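Local coordinates for SNF1-like protein kinase ssp2 (Schizosaccharomyces pombe, PDB 2QRD) that forms the C-terminal part of an AMPK-family serine/threonine kinase subunit, which joins two partner subunits in an adenylate sensor bound to ADP and ATP, at residues A37-T42 against T57-W62; R61-P65 against L126-L130; T74-L80 against V94-K100. All coordinates share one frame. Residues are numbered along the deposited sequence.

Interaction 1. Residues A37-T42 against T57-W62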
ATOM      1  N   ALA A  37     -23.326  -7.844  15.514  1.00 53.34           N
ATOM      2  CA  ALA A  37     -22.866  -7.539  14.158  1.00 53.57           C
ATOM      3  C   ALA A  37     -23.883  -7.944  13.085  1.00 53.66           C
ATOM      4  O   ALA A  37     -23.760  -7.549  11.928  1.00 54.02           O
ATOM      5  CB  ALA A  37     -21.501  -8.165  13.893  1.00 54.05           C
ATOM      6  N   GLY A  38     -24.903  -8.699  13.494  1.00 53.32           N
ATOM      7  CA  GLY A  38     -25.934  -9.216  12.595  1.00 52.68           C
ATOM      8  C   GLY A  38     -25.643 -10.551  11.908  1.00 52.07           C
ATOM      9  O   GLY A  38     -26.403 -10.966  11.048  1.00 51.58           O
ATOM     10  N   ALA A  39     -24.544 -11.211  12.270  1.00 51.10           N
ATOM     11  CA  ALA A  39     -24.171 -12.485  11.667  1.00 50.82           C
ATOM     12  C   ALA A  39     -25.153 -13.577  12.094  1.00 51.03           C
ATOM     13  O   ALA A  39     -25.875 -13.415  13.073  1.00 51.39           O
ATOM     14  CB  ALA A  39     -22.737 -12.868  12.052  1.00 49.40           C
ATOM     15  N   GLN A  40     -25.191 -14.667  11.334  1.00 50.96           N
ATOM     16  CA  GLN A  40     -25.919 -15.876  11.725  1.00 51.38           C
ATOM     17  C   GLN A  40     -24.892 -16.962  11.882  1.00 50.23           C
ATOM     18  O   GLN A  40     -23.835 -16.891  11.295  1.00 49.02           O
ATOM     19  CB  GLN A  40     -26.958 -16.275  10.688  1.00 50.88           C
ATOM     20  CG  GLN A  40     -28.307 -15.830  11.085  1.00 55.30           C
ATOM     21  CD  GLN A  40     -29.143 -15.283   9.945  1.00 57.99           C
ATOM     22  OE1 GLN A  40     -28.911 -14.160   9.471  1.00 64.03           O
ATOM     23  NE2 GLN A  40     -30.126 -16.042   9.526  1.00 50.70           N
ATOM     24  N   PHE A  41     -25.223 -17.961  12.685  1.00 49.77           N
ATOM     25  CA  PHE A  41     -24.226 -18.876  13.202  1.00 49.04           C
ATOM     26  C   PHE A  41     -24.809 -20.252  13.525  1.00 49.46           C
ATOM     27  O   PHE A  41     -26.025 -20.409  13.786  1.00 49.54           O
ATOM     28  CB  PHE A  41     -23.532 -18.247  14.430  1.00 48.35           C
ATOM     29  CG  PHE A  41     -24.481 -17.503  15.366  1.00 48.30           C
ATOM     30  CD1 PHE A  41     -25.289 -18.198  16.261  1.00 45.48           C
ATOM     31  CD2 PHE A  41     -24.572 -16.100  15.339  1.00 46.80           C
ATOM     32  CE1 PHE A  41     -26.144 -17.524  17.113  1.00 44.15           C
ATOM     33  CE2 PHE A  41     -25.438 -15.427  16.198  1.00 44.24           C
ATOM     34  CZ  PHE A  41     -26.220 -16.144  17.077  1.00 45.34           C
ATOM     35  N   THR A  42     -23.954 -21.270  13.447  1.00 49.56           N
ATOM     36  CA  THR A  42     -24.311 -22.573  13.962  1.00 49.09           C
ATOM     37  C   THR A  42     -24.203 -22.497  15.480  1.00 49.68           C
ATOM     38  O   THR A  42     -23.672 -21.526  16.036  1.00 49.85           O
ATOM     39  CB  THR A  42     -23.379 -23.683  13.466  1.00 48.88           C
ATOM     40  OG1 THR A  42     -22.043 -23.392  13.891  1.00 48.76           O
ATOM     41  CG2 THR A  42     -23.459 -23.847  11.947  1.00 47.60           C
ATOM     42  N   THR A  57     -16.097 -24.583  17.719  1.00 49.06           N
ATOM     43  CA  THR A  57     -16.091 -24.336  16.273  1.00 49.43           C
ATOM     44  C   THR A  57     -17.468 -23.758  15.894  1.00 49.88           C
ATOM     45  O   THR A  57     -18.511 -24.441  16.027  1.00 49.53           O
ATOM     46  CB  THR A  57     -15.852 -25.658  15.505  1.00 49.41           C
ATOM     47  OG1 THR A  57     -14.674 -26.287  16.008  1.00 48.94           O
ATOM     48  CG2 THR A  57     -15.697 -25.430  14.005  1.00 48.95           C
ATOM     49  N   ILE A  58     -17.462 -22.491  15.474  1.00 49.71           N
ATOM     50  CA  ILE A  58     -18.679 -21.780  15.063  1.00 49.08           C
ATOM     51  C   ILE A  58     -18.563 -21.467  13.559  1.00 49.48           C
ATOM     52  O   ILE A  58     -17.555 -20.881  13.124  1.00 48.40           O
ATOM     53  CB  ILE A  58     -18.867 -20.430  15.846  1.00 48.51           C
ATOM     54  CG1 ILE A  58     -18.914 -20.676  17.363  1.00 49.53           C
ATOM     55  CG2 ILE A  58     -20.087 -19.634  15.327  1.00 44.32           C
ATOM     56  CD1 ILE A  58     -18.591 -19.421  18.242  1.00 49.39           C
ATOM     57  N   LYS A  59     -19.588 -21.842  12.781  1.00 49.34           N
ATOM     58  CA  LYS A  59     -19.678 -21.366  11.402  1.00 50.24           C
ATOM     59  C   LYS A  59     -20.658 -20.198  11.318  1.00 50.31           C
ATOM     60  O   LYS A  59     -21.773 -20.274  11.810  1.00 50.63           O
ATOM     61  CB  LYS A  59     -20.012 -22.494  10.415  1.00 50.34           C
ATOM     62  CG  LYS A  59     -18.917 -23.558  10.332  1.00 51.73           C
ATOM     63  CD  LYS A  59     -18.852 -24.217   9.000  1.00 56.01           C
ATOM     64  CE  LYS A  59     -18.021 -25.517   9.082  1.00 61.22           C
ATOM     65  NZ  LYS A  59     -17.373 -25.910   7.767  1.00 62.78           N
ATOM     66  N   SER A  60     -20.236 -19.111  10.708  1.00 50.57           N
ATOM     67  CA  SER A  60     -21.087 -17.932  10.684  1.00 51.31           C
ATOM     68  C   SER A  60     -21.344 -17.491   9.245  1.00 51.54           C
ATOM     69  O   SER A  60     -20.495 -17.667   8.354  1.00 52.63           O
ATOM     70  CB  SER A  60     -20.480 -16.787  11.515  1.00 51.29           C
ATOM     71  OG  SER A  60     -19.257 -16.356  10.945  1.00 50.89           O
ATOM     72  N   ARG A  61     -22.533 -16.962   9.017  1.00 50.92           N
ATOM     73  CA  ARG A  61     -22.876 -16.362   7.741  1.00 50.89           C
ATOM     74  C   ARG A  61     -23.202 -14.882   7.952  1.00 51.08           C
ATOM     75  O   ARG A  61     -23.930 -14.522   8.885  1.00 51.13           O
ATOM     76  CB  ARG A  61     -24.047 -17.102   7.101  1.00 49.70           C
ATOM     77  CG  ARG A  61     -24.198 -16.806   5.643  1.00 48.03           C
ATOM     78  CD  ARG A  61     -25.385 -17.533   5.084  1.00 46.18           C
ATOM     79  NE  ARG A  61     -26.580 -17.225   5.857  1.00 42.96           N
ATOM     80  CZ  ARG A  61     -27.684 -17.952   5.841  1.00 42.66           C
ATOM     81  NH1 ARG A  61     -27.732 -19.029   5.068  1.00 42.34           N
ATOM     82  NH2 ARG A  61     -28.730 -17.601   6.597  1.00 37.63           N
ATOM     83  N   TRP A  62     -22.657 -14.048   7.076  1.00 51.77           N
ATOM     84  CA  TRP A  62     -22.775 -12.588   7.163  1.00 52.54           C
ATOM     85  C   TRP A  62     -23.299 -12.058   5.832  1.00 53.30           C
ATOM     86  O   TRP A  62     -22.757 -12.392   4.750  1.00 52.84           O
ATOM     87  CB  TRP A  62     -21.399 -11.951   7.385  1.00 52.56           C
ATOM     88  CG  TRP A  62     -20.617 -12.365   8.624  1.00 53.09           C
ATOM     89  CD1 TRP A  62     -20.093 -13.610   8.926  1.00 53.59           C
ATOM     90  CD2 TRP A  62     -20.218 -11.505   9.688  1.00 52.74           C
ATOM     91  NE1 TRP A  62     -19.428 -13.570  10.137  1.00 50.21           N
ATOM     92  CE2 TRP A  62     -19.478 -12.290  10.617  1.00 51.10           C
ATOM     93  CE3 TRP A  62     -20.427 -10.144   9.957  1.00 52.32           C
ATOM     94  CZ2 TRP A  62     -18.948 -11.758  11.793  1.00 52.61           C
ATOM     95  CZ3 TRP A  62     -19.885  -9.605  11.130  1.00 53.08           C
ATOM     96  CH2 TRP A  62     -19.167 -10.416  12.040  1.00 53.67           C
TER
HETATM   97  O   HOH W   1     -26.887 -14.380   7.216  1.00 55.43           O
HETATM   98  O   HOH W   2     -21.341 -24.732  16.345  1.00 50.25           O
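Ala-37 packs its CB 3.5 Å from CZ3 of Trp-62. Gly-38, with positive phi, is the C-prime residue of the Schellman motif that ends the preceding helix and turns the chain back toward strand 57-63. Ala-39 then sets its CB over the face of the Trp-62 five-membered ring, 3.7 Å from the centroid, a CH-pi contact. The indole itself is held by a hydrogen bond from Trp-62 NE1 to Ser-60 OG (2.9 Å), whose hydroxyl also bonds to Ile-78 O. At Gln-40 the two segments pair as antiparallel strands: Gln-40 N donates to Arg-61 O (2.8 Å) and Arg-61 N to Gln-40 O (2.6 Å). Their side chains share a face of the sheet, where a water bridges Gln-40 OE1 and Arg-61 NE. Phe-41 and Ser-60 form the next, non-hydrogen-bonded pair; Phe-41 CB packs 3.8 Å from Ile-58 CG2. Thr-42 finishes the pairing with both backbone and side chain: its N donates to Lys-59 O (2.9 Å), while its OG1 accepts from Lys-59 N (3.1 Å), taking the place of a backbone carbonyl. A second water links Thr-42 OG1 to Thr-57 O. Within this chain 40-41 is an edge strand, and the chain of SPCC1919.03c protein meets it through backbone hydrogen bonds with Phe-41. Strand 74-84 flanks strand 57-63 on its other side, and helix 23-37 receives Phe-41, Ile-58 and Trp-62.

Interaction 2. Residues R61-P65 against L126-L130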
ATOM      1  N   ARG A  61     -22.533 -16.962   9.017  1.00 50.92           N
ATOM      2  CA  ARG A  61     -22.876 -16.362   7.741  1.00 50.89           C
ATOM      3  C   ARG A  61     -23.202 -14.882   7.952  1.00 51.08           C
ATOM      4  O   ARG A  61     -23.930 -14.522   8.885  1.00 51.13           O
ATOM      5  CB  ARG A  61     -24.047 -17.102   7.101  1.00 49.70           C
ATOM      6  CG  ARG A  61     -24.198 -16.806   5.643  1.00 48.03           C
ATOM      7  CD  ARG A  61     -25.385 -17.533   5.084  1.00 46.18           C
ATOM      8  NE  ARG A  61     -26.580 -17.225   5.857  1.00 42.96           N
ATOM      9  CZ  ARG A  61     -27.684 -17.952   5.841  1.00 42.66           C
ATOM     10  NH1 ARG A  61     -27.732 -19.029   5.068  1.00 42.34           N
ATOM     11  NH2 ARG A  61     -28.730 -17.601   6.597  1.00 37.63           N
ATOM     12  N   TRP A  62     -22.657 -14.048   7.076  1.00 51.77           N
ATOM     13  CA  TRP A  62     -22.775 -12.588   7.163  1.00 52.54           C
ATOM     14  C   TRP A  62     -23.299 -12.058   5.832  1.00 53.30           C
ATOM     15  O   TRP A  62     -22.757 -12.392   4.750  1.00 52.84           O
ATOM     16  CB  TRP A  62     -21.399 -11.951   7.385  1.00 52.56           C
ATOM     17  CG  TRP A  62     -20.617 -12.365   8.624  1.00 53.09           C
ATOM     18  CD1 TRP A  62     -20.093 -13.610   8.926  1.00 53.59           C
ATOM     19  CD2 TRP A  62     -20.218 -11.505   9.688  1.00 52.74           C
ATOM     20  NE1 TRP A  62     -19.428 -13.570  10.137  1.00 50.21           N
ATOM     21  CE2 TRP A  62     -19.478 -12.290  10.617  1.00 51.10           C
ATOM     22  CE3 TRP A  62     -20.427 -10.144   9.957  1.00 52.32           C
ATOM     23  CZ2 TRP A  62     -18.948 -11.758  11.793  1.00 52.61           C
ATOM     24  CZ3 TRP A  62     -19.885  -9.605  11.130  1.00 53.08           C
ATOM     25  CH2 TRP A  62     -19.167 -10.416  12.040  1.00 53.67           C
ATOM     26  N   GLU A  63     -24.347 -11.235   5.898  1.00 54.12           N
ATOM     27  CA  GLU A  63     -24.803 -10.512   4.712  1.00 55.02           C
ATOM     28  C   GLU A  63     -23.734  -9.461   4.385  1.00 53.14           C
ATOM     29  O   GLU A  63     -23.162  -8.863   5.288  1.00 54.32           O
ATOM     30  CB  GLU A  63     -26.229  -9.922   4.890  1.00 55.28           C
ATOM     31  CG  GLU A  63     -27.348 -11.005   4.994  1.00 57.32           C
ATOM     32  CD  GLU A  63     -28.704 -10.683   4.263  1.00 59.08           C
ATOM     33  OE1 GLU A  63     -29.565  -9.929   4.808  1.00 62.13           O
ATOM     34  OE2 GLU A  63     -28.948 -11.254   3.156  1.00 65.14           O
ATOM     35  N   ILE A  64     -23.392  -9.287   3.118  1.00 51.43           N
ATOM     36  CA  ILE A  64     -22.363  -8.297   2.792  1.00 49.93           C
ATOM     37  C   ILE A  64     -23.038  -6.953   2.604  1.00 50.08           C
ATOM     38  O   ILE A  64     -23.875  -6.809   1.733  1.00 50.23           O
ATOM     39  CB  ILE A  64     -21.439  -8.717   1.578  1.00 49.97           C
ATOM     40  CG1 ILE A  64     -20.740 -10.056   1.850  1.00 47.51           C
ATOM     41  CG2 ILE A  64     -20.382  -7.664   1.306  1.00 48.43           C
ATOM     42  CD1 ILE A  64     -20.247 -10.769   0.623  1.00 48.88           C
ATOM     43  N   PRO A  65     -22.694  -5.961   3.446  1.00 50.46           N
ATOM     44  CA  PRO A  65     -23.395  -4.680   3.399  1.00 50.33           C
ATOM     45  C   PRO A  65     -23.505  -4.046   2.023  1.00 50.46           C
ATOM     46  O   PRO A  65     -24.596  -3.616   1.646  1.00 50.81           O
ATOM     47  CB  PRO A  65     -22.578  -3.799   4.346  1.00 50.08           C
ATOM     48  CG  PRO A  65     -22.025  -4.770   5.345  1.00 50.44           C
ATOM     49  CD  PRO A  65     -21.661  -5.971   4.501  1.00 50.25           C
ATOM     50  N   LEU A 126     -15.395  -7.404   7.428  1.00 53.17           N
ATOM     51  CA  LEU A 126     -16.238  -8.129   8.389  1.00 52.85           C
ATOM     52  C   LEU A 126     -15.553  -8.495   9.733  1.00 52.88           C
ATOM     53  O   LEU A 126     -16.185  -8.412  10.800  1.00 52.78           O
ATOM     54  CB  LEU A 126     -16.817  -9.358   7.707  1.00 52.81           C
ATOM     55  CG  LEU A 126     -18.162  -9.170   6.961  1.00 53.20           C
ATOM     56  CD1 LEU A 126     -18.535  -7.783   6.571  1.00 51.36           C
ATOM     57  CD2 LEU A 126     -18.278 -10.127   5.780  1.00 51.48           C
ATOM     58  N   CYS A 127     -14.274  -8.870   9.678  1.00 52.51           N
ATOM     59  CA  CYS A 127     -13.483  -9.133  10.856  1.00 52.75           C
ATOM     60  C   CYS A 127     -13.313  -7.902  11.734  1.00 52.76           C
ATOM     61  O   CYS A 127     -13.247  -8.018  12.960  1.00 52.84           O
ATOM     62  CB  CYS A 127     -12.101  -9.624  10.453  1.00 54.03           C
ATOM     63  SG  CYS A 127     -12.011 -11.297   9.783  1.00 56.19           S
ATOM     64  N   ALA A 128     -13.209  -6.724  11.110  1.00 53.04           N
ATOM     65  CA  ALA A 128     -13.125  -5.459  11.831  1.00 52.88           C
ATOM     66  C   ALA A 128     -14.424  -5.168  12.577  1.00 53.59           C
ATOM     67  O   ALA A 128     -14.393  -4.685  13.707  1.00 54.39           O
ATOM     68  CB  ALA A 128     -12.753  -4.304  10.879  1.00 52.41           C
ATOM     69  N   MET A 129     -15.555  -5.451  11.937  1.00 54.04           N
ATOM     70  CA  MET A 129     -16.883  -5.417  12.551  1.00 56.08           C
ATOM     71  C   MET A 129     -16.971  -6.337  13.800  1.00 53.51           C
ATOM     72  O   MET A 129     -17.368  -5.892  14.883  1.00 52.48           O
ATOM     73  CB  MET A 129     -17.941  -5.801  11.481  1.00 55.47           C
ATOM     74  CG  MET A 129     -19.331  -5.178  11.647  1.00 58.85           C
ATOM     75  SD  MET A 129     -20.502  -5.328  10.212  1.00 65.12           S
ATOM     76  CE  MET A 129     -19.393  -4.930   8.816  1.00 62.35           C
ATOM     77  N   LEU A 130     -16.599  -7.601  13.633  1.00 52.58           N
ATOM     78  CA  LEU A 130     -16.542  -8.536  14.752  1.00 52.74           C
ATOM     79  C   LEU A 130     -15.689  -7.983  15.890  1.00 52.53           C
ATOM     80  O   LEU A 130     -16.119  -7.947  17.042  1.00 53.48           O
ATOM     81  CB  LEU A 130     -15.995  -9.889  14.293  1.00 52.76           C
ATOM     82  CG  LEU A 130     -16.525 -11.121  15.029  1.00 53.99           C
ATOM     83  CD1 LEU A 130     -15.479 -12.223  15.054  1.00 55.65           C
ATOM     84  CD2 LEU A 130     -16.960 -10.757  16.441  1.00 51.56           C
TER
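Leu-126 makes the broadest contact of the helical segment with residues 61-65: its CB lies over one face of the Trp-62 indole, and its CG comes within 3.9 Å of Trp-62 CE3. Its CD1 reaches in addition to Pro-65 CD, at 4.2 Å, so that one leucine touches both the end of the strand and the first turn of helix 65-69. The carbonyl of Leu-126 is engaged within the helix, accepting from Leu-130 N (3.0 Å), and Trp-62 CH2 packs 3.8 Å from Leu-126 O without a hydrogen bond. This is helix-on-sheet packing on the antiparallel sheet of a domain in the KA1-like clan: segment 126-130 of helix 123-136 crosses strand segment 61-63 at 105°, their axes 11.3 Å apart at closest approach, and the indole fills the space between them. Cys-127 and Ala-128 turn elsewhere, packing on Leu-64 and Leu-76 of the SPCC1919.03c protein chain. Met-129 returns to the contact one turn after Leu-126, its CB 4.3 Å from Trp-62 CZ3 and its CE 4.4 Å from Pro-65 CG. Leu-130 places CB 3.9 Å from Trp-62 CH2 and also meets Ala-33 of helix 23-37, while the indole touches Leu-34 and Ala-37 beyond it.

Interaction 3. Residues T74-L80 against V94-K100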
ATOM      1  N   THR A  74     -25.974 -11.947  -1.262  1.00 52.51           N
ATOM      2  CA  THR A  74     -24.623 -12.462  -1.292  1.00 51.86           C
ATOM      3  C   THR A  74     -24.053 -12.400   0.107  1.00 51.52           C
ATOM      4  O   THR A  74     -24.367 -11.505   0.892  1.00 50.56           O
ATOM      5  CB  THR A  74     -23.766 -11.748  -2.333  1.00 51.98           C
ATOM      6  OG1 THR A  74     -22.377 -11.873  -2.000  1.00 52.26           O
ATOM      7  CG2 THR A  74     -24.129 -10.336  -2.383  1.00 51.76           C
ATOM      8  N   TYR A  75     -23.242 -13.405   0.403  1.00 51.50           N
ATOM      9  CA  TYR A  75     -22.970 -13.815   1.754  1.00 51.79           C
ATOM     10  C   TYR A  75     -21.505 -14.137   1.893  1.00 51.73           C
ATOM     11  O   TYR A  75     -20.866 -14.560   0.941  1.00 51.97           O
ATOM     12  CB  TYR A  75     -23.772 -15.084   2.081  1.00 52.08           C
ATOM     13  CG  TYR A  75     -25.274 -14.917   2.230  1.00 52.74           C
ATOM     14  CD1 TYR A  75     -26.140 -15.336   1.221  1.00 55.20           C
ATOM     15  CD2 TYR A  75     -25.835 -14.374   3.388  1.00 53.04           C
ATOM     16  CE1 TYR A  75     -27.521 -15.207   1.342  1.00 53.94           C
ATOM     17  CE2 TYR A  75     -27.222 -14.248   3.525  1.00 53.08           C
ATOM     18  CZ  TYR A  75     -28.051 -14.664   2.498  1.00 54.01           C
ATOM     19  OH  TYR A  75     -29.419 -14.558   2.615  1.00 54.59           O
ATOM     20  N   ALA A  76     -20.993 -13.950   3.105  1.00 51.72           N
ATOM     21  CA  ALA A  76     -19.625 -14.225   3.452  1.00 50.69           C
ATOM     22  C   ALA A  76     -19.658 -15.278   4.554  1.00 50.71           C
ATOM     23  O   ALA A  76     -20.405 -15.149   5.507  1.00 51.33           O
ATOM     24  CB  ALA A  76     -18.977 -12.972   3.933  1.00 49.77           C
ATOM     25  N   TYR A  77     -18.856 -16.328   4.403  1.00 50.77           N
ATOM     26  CA  TYR A  77     -18.781 -17.410   5.385  1.00 50.14           C
ATOM     27  C   TYR A  77     -17.466 -17.385   6.194  1.00 50.90           C
ATOM     28  O   TYR A  77     -16.355 -17.439   5.648  1.00 50.70           O
ATOM     29  CB  TYR A  77     -18.989 -18.731   4.679  1.00 48.68           C
ATOM     30  CG  TYR A  77     -20.297 -18.773   3.923  1.00 49.09           C
ATOM     31  CD1 TYR A  77     -21.419 -19.336   4.503  1.00 47.50           C
ATOM     32  CD2 TYR A  77     -20.414 -18.251   2.605  1.00 49.51           C
ATOM     33  CE1 TYR A  77     -22.634 -19.383   3.821  1.00 49.23           C
ATOM     34  CE2 TYR A  77     -21.634 -18.291   1.914  1.00 46.32           C
ATOM     35  CZ  TYR A  77     -22.744 -18.859   2.545  1.00 48.22           C
ATOM     36  OH  TYR A  77     -23.974 -18.959   1.925  1.00 47.38           O
ATOM     37  N   ILE A  78     -17.618 -17.272   7.505  1.00 51.23           N
ATOM     38  CA  ILE A  78     -16.495 -17.093   8.412  1.00 51.68           C
ATOM     39  C   ILE A  78     -16.608 -18.190   9.500  1.00 52.13           C
ATOM     40  O   ILE A  78     -17.643 -18.338  10.163  1.00 53.15           O
ATOM     41  CB  ILE A  78     -16.492 -15.633   9.008  1.00 51.33           C
ATOM     42  CG1 ILE A  78     -16.329 -14.580   7.899  1.00 51.78           C
ATOM     43  CG2 ILE A  78     -15.411 -15.445  10.101  1.00 52.51           C
ATOM     44  CD1 ILE A  78     -16.530 -13.115   8.321  1.00 50.87           C
ATOM     45  N   GLU A  79     -15.564 -18.981   9.659  1.00 52.11           N
ATOM     46  CA  GLU A  79     -15.534 -19.977  10.728  1.00 52.11           C
ATOM     47  C   GLU A  79     -14.626 -19.528  11.874  1.00 51.56           C
ATOM     48  O   GLU A  79     -13.494 -19.093  11.659  1.00 50.99           O
ATOM     49  CB  GLU A  79     -15.071 -21.303  10.170  1.00 51.84           C
ATOM     50  CG  GLU A  79     -14.969 -22.403  11.189  1.00 55.75           C
ATOM     51  CD  GLU A  79     -14.303 -23.652  10.626  1.00 61.55           C
ATOM     52  OE1 GLU A  79     -14.420 -23.892   9.392  1.00 60.93           O
ATOM     53  OE2 GLU A  79     -13.658 -24.389  11.420  1.00 64.12           O
ATOM     54  N   LEU A  80     -15.137 -19.622  13.095  1.00 51.73           N
ATOM     55  CA  LEU A  80     -14.389 -19.219  14.283  1.00 51.54           C
ATOM     56  C   LEU A  80     -13.952 -20.449  15.022  1.00 51.03           C
ATOM     57  O   LEU A  80     -14.674 -21.418  15.067  1.00 51.34           O
ATOM     58  CB  LEU A  80     -15.228 -18.367  15.218  1.00 51.06           C
ATOM     59  CG  LEU A  80     -15.978 -17.103  14.765  1.00 52.61           C
ATOM     60  CD1 LEU A  80     -15.048 -16.038  14.270  1.00 52.88           C
ATOM     61  CD2 LEU A  80     -17.084 -17.375  13.772  1.00 50.17           C
ATOM     62  N   VAL A  94     -10.018 -17.014  13.202  1.00 51.61           N
ATOM     63  CA  VAL A  94     -11.109 -16.507  12.364  1.00 50.59           C
ATOM     64  C   VAL A  94     -10.634 -16.635  10.920  1.00 51.35           C
ATOM     65  O   VAL A  94      -9.600 -16.040  10.535  1.00 51.57           O
ATOM     66  CB  VAL A  94     -11.452 -15.000  12.648  1.00 50.68           C
ATOM     67  CG1 VAL A  94     -12.550 -14.505  11.697  1.00 50.11           C
ATOM     68  CG2 VAL A  94     -11.855 -14.755  14.119  1.00 48.71           C
ATOM     69  N   LYS A  95     -11.368 -17.422  10.133  1.00 51.05           N
ATOM     70  CA  LYS A  95     -10.963 -17.721   8.778  1.00 51.45           C
ATOM     71  C   LYS A  95     -12.064 -17.584   7.731  1.00 51.35           C
ATOM     72  O   LYS A  95     -13.245 -17.851   7.977  1.00 50.00           O
ATOM     73  CB  LYS A  95     -10.363 -19.124   8.696  1.00 52.63           C
ATOM     74  CG  LYS A  95     -11.374 -20.243   8.736  1.00 53.18           C
ATOM     75  CD  LYS A  95     -10.840 -21.511   8.116  1.00 58.12           C
ATOM     76  CE  LYS A  95     -11.410 -22.704   8.894  1.00 61.78           C
ATOM     77  NZ  LYS A  95     -11.724 -23.892   8.063  1.00 66.44           N
ATOM     78  N   SER A  96     -11.653 -17.184   6.535  1.00 51.71           N
ATOM     79  CA  SER A  96     -12.610 -17.028   5.458  1.00 51.89           C
ATOM     80  C   SER A  96     -12.906 -18.374   4.808  1.00 52.06           C
ATOM     81  O   SER A  96     -11.982 -19.111   4.436  1.00 51.52           O
ATOM     82  CB  SER A  96     -12.110 -16.015   4.434  1.00 51.35           C
ATOM     83  OG  SER A  96     -13.090 -15.830   3.424  1.00 53.83           O
ATOM     84  N   ASN A  97     -14.203 -18.690   4.689  1.00 52.97           N
ATOM     85  CA  ASN A  97     -14.665 -19.798   3.850  1.00 53.19           C
ATOM     86  C   ASN A  97     -15.281 -19.332   2.531  1.00 52.94           C
ATOM     87  O   ASN A  97     -15.923 -20.106   1.828  1.00 53.16           O
ATOM     88  CB  ASN A  97     -15.613 -20.724   4.638  1.00 54.33           C
ATOM     89  CG  ASN A  97     -14.863 -21.670   5.593  1.00 55.45           C
ATOM     90  OD1 ASN A  97     -15.289 -21.930   6.716  1.00 55.67           O
ATOM     91  ND2 ASN A  97     -13.744 -22.189   5.127  1.00 58.19           N
ATOM     92  N   GLY A  98     -15.095 -18.064   2.184  1.00 52.58           N
ATOM     93  CA  GLY A  98     -15.585 -17.586   0.889  1.00 51.80           C
ATOM     94  C   GLY A  98     -16.851 -16.729   0.850  1.00 51.19           C
ATOM     95  O   GLY A  98     -17.454 -16.409   1.890  1.00 50.64           O
ATOM     96  N   TYR A  99     -17.234 -16.366  -0.377  1.00 50.54           N
ATOM     97  CA  TYR A  99     -18.397 -15.539  -0.661  1.00 49.61           C
ATOM     98  C   TYR A  99     -19.242 -16.231  -1.690  1.00 49.98           C
ATOM     99  O   TYR A  99     -18.723 -16.845  -2.633  1.00 49.65           O
ATOM    100  CB  TYR A  99     -17.990 -14.168  -1.203  1.00 49.39           C
ATOM    101  CG  TYR A  99     -16.764 -13.578  -0.523  1.00 49.32           C
ATOM    102  CD1 TYR A  99     -16.824 -13.100   0.790  1.00 48.29           C
ATOM    103  CD2 TYR A  99     -15.548 -13.496  -1.207  1.00 46.97           C
ATOM    104  CE1 TYR A  99     -15.673 -12.588   1.407  1.00 49.58           C
ATOM    105  CE2 TYR A  99     -14.421 -12.987  -0.616  1.00 49.04           C
ATOM    106  CZ  TYR A  99     -14.483 -12.539   0.685  1.00 48.95           C
ATOM    107  OH  TYR A  99     -13.353 -12.034   1.235  1.00 50.24           O
ATOM    108  N   LYS A 100     -20.561 -16.109  -1.525  1.00 50.12           N
ATOM    109  CA  LYS A 100     -21.513 -16.799  -2.390  1.00 49.91           C
ATOM    110  C   LYS A 100     -22.753 -15.939  -2.550  1.00 48.99           C
ATOM    111  O   LYS A 100     -23.343 -15.514  -1.570  1.00 48.78           O
ATOM    112  CB  LYS A 100     -21.871 -18.166  -1.789  1.00 49.43           C
ATOM    113  CG  LYS A 100     -22.261 -19.215  -2.793  1.00 50.37           C
ATOM    114  CD  LYS A 100     -23.031 -20.414  -2.156  1.00 52.11           C
ATOM    115  CE  LYS A 100     -24.510 -20.084  -1.734  1.00 54.39           C
ATOM    116  NZ  LYS A 100     -25.491 -21.106  -2.262  1.00 55.44           N
TER
HETATM  117  O   HOH W   3     -15.373 -14.647   4.219  1.00 42.69           O
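A salt bridge joins Lys-95 NZ to Glu-79 OE1 (3.0 Å) across a hydrogen-bonded antiparallel pair, whose backbones exchange two bonds, Glu-79 N to Lys-95 O and Lys-95 N to Glu-79 O, both 3.1 Å. At the far end of this beta hairpin of strands 74-84 and 89-101, Tyr-75 and Lys-100 form a similar pair. Between them the register slips by one residue in a beta bulge: Tyr-77 N donates to Gly-98 O (2.9 Å), but Tyr-77 O accepts from Asn-97 N (2.7 Å). Gly-98, at positive phi, suits this distortion, and Ser-96 OG accepts from Gly-98 N (3.2 Å) in an ST turn. Packing follows on both faces. Tyr-77 CE2 lies 3.7 Å from Lys-100 CB, while on the other face Ile-78 CG2 meets Val-94 CG1 and Leu-80 CD1 meets Val-94 CG2, each at 3.4 Å. Helix 123-136 packs against Ala-76, Ile-78 and Val-94, strand 57-63 flanks strand 74-84, and Val-94 and Ser-96 form backbone hydrogen bonds with the SPCC1919.03c protein chain.

How the interactions relate
From the N terminus, helix 23-37 leads into interaction 1, which closes the loop between residues 42 and 57 by pairing strand 40-41 with strand 57-63. Interaction 2 starts on the end of that same strand, sharing Arg-61 and Trp-62 with interaction 1, and closes a far longer excursion to helix 123-136. Nested inside it is interaction 3, the hairpin of strands 74-84 and 89-101. The sheet is continuous across all three: Ile-58 O lies 2.7 Å from Leu-80 N, and Trp-62 O 2.9 Å from Ala-76 N, both probable hydrogen bonds. Interactions 1 and 3 thus pair neighbouring strands within the sheet, whereas interaction 2 joins it to the C-terminal helix.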